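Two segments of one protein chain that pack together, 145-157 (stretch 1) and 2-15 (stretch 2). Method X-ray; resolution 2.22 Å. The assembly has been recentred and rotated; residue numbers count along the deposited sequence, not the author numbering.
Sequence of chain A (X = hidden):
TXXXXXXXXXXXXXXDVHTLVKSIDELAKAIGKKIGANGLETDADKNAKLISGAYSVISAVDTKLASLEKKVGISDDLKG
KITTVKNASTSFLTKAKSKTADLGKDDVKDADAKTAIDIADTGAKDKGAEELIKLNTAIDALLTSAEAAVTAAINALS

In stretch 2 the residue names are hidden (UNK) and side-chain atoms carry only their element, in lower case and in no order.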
# COMPACT_ATOMS: atom_id res chain seq x y z
N SER A 145 -5.65 -19.05 -2.87
CA SER A 145 -4.85 -20.26 -3.11
C SER A 145 -3.63 -20.33 -2.22
O SER A 145 -3.26 -21.40 -1.76
CB SER A 145 -4.39 -20.35 -4.57
OG SER A 145 -5.50 -20.41 -5.43
N ALA A 146 -3.01 -19.18 -1.97
CA ALA A 146 -1.84 -19.12 -1.13
C ALA A 146 -2.20 -19.39 0.33
O ALA A 146 -1.44 -20.04 1.04
CB ALA A 146 -1.18 -17.77 -1.25
N GLU A 147 -3.34 -18.88 0.78
CA GLU A 147 -3.76 -19.09 2.16
C GLU A 147 -4.19 -20.54 2.36
O GLU A 147 -3.89 -21.12 3.40
CB GLU A 147 -4.81 -18.05 2.59
CG GLU A 147 -4.13 -16.77 3.09
CD GLU A 147 -5.05 -15.58 3.27
OE1 GLU A 147 -6.27 -15.69 3.04
OE2 GLU A 147 -4.55 -14.50 3.64
N ALA A 148 -4.84 -21.13 1.36
CA ALA A 148 -5.26 -22.53 1.46
C ALA A 148 -4.02 -23.43 1.60
O ALA A 148 -4.08 -24.43 2.32
CB ALA A 148 -6.12 -22.95 0.26
N ALA A 149 -2.91 -23.09 0.94
CA ALA A 149 -1.68 -23.89 1.03
C ALA A 149 -1.09 -23.80 2.44
O ALA A 149 -0.46 -24.74 2.93
CB ALA A 149 -0.66 -23.46 0.00
N VAL A 150 -1.23 -22.64 3.07
CA VAL A 150 -0.74 -22.45 4.42
C VAL A 150 -1.57 -23.36 5.35
O VAL A 150 -1.02 -24.11 6.15
CB VAL A 150 -0.84 -20.96 4.90
CG1 VAL A 150 -0.53 -20.84 6.39
CG2 VAL A 150 0.11 -20.08 4.10
N THR A 151 -2.89 -23.35 5.19
CA THR A 151 -3.75 -24.17 6.03
C THR A 151 -3.47 -25.66 5.84
O THR A 151 -3.49 -26.39 6.81
CB THR A 151 -5.26 -23.86 5.82
OG1 THR A 151 -5.68 -24.26 4.51
CG2 THR A 151 -5.53 -22.38 5.87
N ALA A 152 -3.19 -26.09 4.61
CA ALA A 152 -2.92 -27.50 4.33
C ALA A 152 -1.60 -27.95 4.96
O ALA A 152 -1.47 -29.10 5.39
CB ALA A 152 -2.91 -27.78 2.83
N ALA A 153 -0.61 -27.06 4.99
CA ALA A 153 0.69 -27.40 5.58
C ALA A 153 0.52 -27.45 7.11
O ALA A 153 1.11 -28.30 7.78
CB ALA A 153 1.75 -26.40 5.17
N ILE A 154 -0.31 -26.57 7.66
CA ILE A 154 -0.56 -26.54 9.10
C ILE A 154 -1.33 -27.82 9.52
O ILE A 154 -1.16 -28.30 10.64
CB ILE A 154 -1.32 -25.25 9.51
CG1 ILE A 154 -0.34 -24.09 9.61
CG2 ILE A 154 -2.05 -25.43 10.85
CD1 ILE A 154 -1.00 -22.72 9.62
N ASN A 155 -2.14 -28.35 8.61
CA ASN A 155 -2.91 -29.57 8.87
C ASN A 155 -2.00 -30.78 8.99
O ASN A 155 -2.20 -31.63 9.85
CB ASN A 155 -3.91 -29.82 7.73
CG ASN A 155 -5.02 -28.79 7.66
OD1 ASN A 155 -5.39 -28.19 8.66
ND2 ASN A 155 -5.56 -28.58 6.46
N ALA A 156 -0.97 -30.82 8.15
CA ALA A 156 -0.01 -31.92 8.13
C ALA A 156 1.00 -31.92 9.28
O ALA A 156 2.07 -32.53 9.16
CB ALA A 156 0.71 -31.93 6.78
N LEU A 157 0.67 -31.25 10.39
CA LEU A 157 1.55 -31.18 11.56
C LEU A 157 0.81 -31.62 12.82
O LEU A 157 -0.39 -31.38 12.99
CB LEU A 157 2.07 -29.76 11.74
CG LEU A 157 3.29 -29.42 10.89
CD1 LEU A 157 3.38 -27.92 10.67
CD2 LEU A 157 4.57 -29.96 11.53
N UNK A 2 10.25 -27.74 6.28
CA UNK A 2 10.50 -26.83 5.16
C UNK A 2 9.23 -26.54 4.35
O UNK A 2 9.13 -25.50 3.71
c UNK A 2 13.04 -26.95 2.18
c UNK A 2 11.76 -26.60 2.92
n UNK A 2 14.32 -26.51 0.10
c UNK A 2 12.98 -26.50 0.73
c UNK A 2 11.61 -27.37 4.24
N UNK A 3 8.27 -27.46 4.38
CA UNK A 3 7.00 -27.32 3.66
C UNK A 3 6.14 -26.18 4.20
O UNK A 3 5.53 -25.43 3.44
c UNK A 3 6.21 -28.63 3.69
c UNK A 3 6.20 -29.35 2.34
o UNK A 3 7.19 -29.99 1.97
n UNK A 3 5.09 -29.25 1.62
N UNK A 4 6.05 -26.09 5.53
CA UNK A 4 5.26 -25.03 6.15
C UNK A 4 5.98 -23.69 6.00
O UNK A 4 5.35 -22.66 5.87
c UNK A 4 4.04 -24.25 8.23
c UNK A 4 3.10 -24.77 9.29
c UNK A 4 6.20 -25.49 8.49
c UNK A 4 4.94 -25.34 7.64
N UNK A 5 7.31 -23.72 6.00
CA UNK A 5 8.11 -22.51 5.86
C UNK A 5 7.96 -21.91 4.46
O UNK A 5 7.91 -20.71 4.32
c UNK A 5 9.59 -22.83 6.19
o UNK A 5 9.72 -23.11 7.59
c UNK A 5 10.49 -21.61 5.99
N UNK A 6 7.87 -22.76 3.44
CA UNK A 6 7.74 -22.33 2.06
C UNK A 6 6.34 -21.80 1.77
O UNK A 6 6.18 -20.87 0.98
o UNK A 6 10.01 -24.75 0.43
o UNK A 6 10.45 -23.09 1.71
c UNK A 6 9.60 -23.77 1.09
c UNK A 6 8.10 -23.47 1.11
N UNK A 7 5.33 -22.39 2.41
CA UNK A 7 3.96 -21.99 2.22
C UNK A 7 3.75 -20.64 2.86
O UNK A 7 3.12 -19.76 2.28
c UNK A 7 3.00 -23.02 2.82
N UNK A 8 4.28 -20.49 4.07
CA UNK A 8 4.15 -19.24 4.80
C UNK A 8 4.84 -18.11 4.04
O UNK A 8 4.26 -17.05 3.84
c UNK A 8 3.81 -20.28 7.06
c UNK A 8 4.71 -19.38 6.23
c UNK A 8 4.89 -18.00 6.91
N UNK A 9 6.08 -18.36 3.60
CA UNK A 9 6.85 -17.36 2.87
C UNK A 9 6.10 -16.90 1.61
O UNK A 9 5.99 -15.69 1.34
c UNK A 9 8.23 -17.93 2.50
N UNK A 10 5.55 -17.85 0.86
CA UNK A 10 4.81 -17.55 -0.36
C UNK A 10 3.56 -16.73 -0.07
O UNK A 10 3.23 -15.80 -0.79
c UNK A 10 3.81 -18.63 -2.41
c UNK A 10 4.42 -18.85 -1.07
c UNK A 10 4.62 -18.36 -3.52
c UNK A 10 2.44 -18.66 -2.58
c UNK A 10 4.05 -18.13 -4.77
c UNK A 10 2.66 -18.17 -4.92
c UNK A 10 1.87 -18.44 -3.83
N UNK A 11 2.86 -17.11 0.99
CA UNK A 11 1.65 -16.43 1.41
C UNK A 11 1.96 -15.00 1.82
O UNK A 11 1.17 -14.10 1.58
c UNK A 11 1.00 -17.18 2.55
N UNK A 12 3.12 -14.81 2.45
CA UNK A 12 3.56 -13.49 2.91
C UNK A 12 3.75 -12.57 1.71
O UNK A 12 3.42 -11.40 1.77
c UNK A 12 7.19 -12.86 5.51
c UNK A 12 6.28 -14.08 5.66
c UNK A 12 4.90 -13.57 3.62
c UNK A 12 4.86 -13.84 5.10
n UNK A 12 8.60 -13.11 5.93
N UNK A 13 4.34 -13.12 0.65
CA UNK A 13 4.62 -12.40 -0.57
C UNK A 13 3.36 -12.03 -1.30
O UNK A 13 3.26 -10.93 -1.85
c UNK A 13 5.52 -13.23 -1.49
o UNK A 13 6.84 -13.29 -0.97
N UNK A 14 2.41 -12.95 -1.33
CA UNK A 14 1.14 -12.73 -2.00
C UNK A 14 0.31 -11.72 -1.20
O UNK A 14 -0.32 -10.83 -1.78
c UNK A 14 0.37 -14.05 -2.21
c UNK A 14 1.14 -14.96 -3.16
c UNK A 14 -1.03 -13.79 -2.77
N UNK A 15 0.33 -11.85 0.12
CA UNK A 15 -0.40 -10.95 1.01
C UNK A 15 0.10 -9.53 0.76
O UNK A 15 -0.69 -8.59 0.65
c UNK A 15 -3.19 -9.48 4.22
c UNK A 15 -0.98 -10.50 3.52
c UNK A 15 -0.20 -11.34 2.49
c UNK A 15 -2.47 -10.34 3.17
n UNK A 15 -4.65 -9.42 4.00
O HOH W 1 1.26 -20.35 0.40

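Position 2 carries four carbons in a row ending in nitrogen, an extended chain; this is lysine, K2. K2 CB comes no closer than 10.0 Å to stretch 1, at A153 CB. Position 3 has two carbons, the second bearing one oxygen and one nitrogen. A carboxamide this short is asparagine, N3, whose backbone O lies 4.3 Å from A153 CB.

At position 4 four carbons fork at the first, one arm being two carbons long: isoleucine, I4. Its CD1 lies 3.5 Å from both I154 CG1 and L157 CD1, while its CB is 4.2 Å from A153 CB. Position 5 has one carbon bearing an oxygen and a carbon, and CA-to-CB points away from stretch 1; it is threonine, T5. Position 6, two carbons with two oxygens on the second, is a carboxylate out of reach of the partner: aspartate, D6.

A single carbon at position 7 defines alanine, A7. Its CB approaches A149 O at 3.9 Å and A153 CB at 4.3 Å. Position 8 has three carbons branched at the first, hence valine, V8; its CG2 is 4.4 Å from V150 CG1. Position 9 again has one carbon, directed away, and is alanine, A9.

Position 10 shows one carbon followed by a six-carbon ring without a hydroxyl: phenylalanine, F10. A146 CB sits at the ring edge, near its plane, 4.0 Å from F10 CD2. The lone carbon of position 11 makes it alanine, A11, with its CB 3.4 Å from V150 CG2. Position 12, four carbons in a row ending in nitrogen, is lysine, K12, and does not reach stretch 1. Position 13, one carbon then oxygen, is serine, S13, likewise out of reach. Position 14, three carbons branched at the first, is valine, V14; its CG2 meets A146 CB at 4.1 Å. Position 15 repeats the four-carbon, nitrogen-ended chain: lysine, K15, whose nearest side-chain approach is CD to E147 OE2 at 4.7 Å.

The two helices run nearly antiparallel, at 159°, with axes 8.6 Å apart at closest approach. Each of the three nearest CA pairs includes at least one alanine, which leaves room for this close spacing: CA-to-CA distances are 5.1 Å for A146 and A11, 5.2 Å for V150 and A7, and 5.2 Å for A153 and I4. No direct hydrogen bond crosses the interface; its side-chain-to-side-chain contacts join carbons, such as V150 CG2 to A11 CB at 3.4 Å. The two stretches together bury 482 Å², both sides summed. One water adds a polar link, donating to A7 O at 2.7 Å and A146 O at 2.8 Å. Both carbonyls also accept intrahelical bonds, from A11 N to A7 O (3.0 Å) and V150 N to A146 O (3.3 Å).

Stretch 2 (2-15) KNITDAVAFAKSVK
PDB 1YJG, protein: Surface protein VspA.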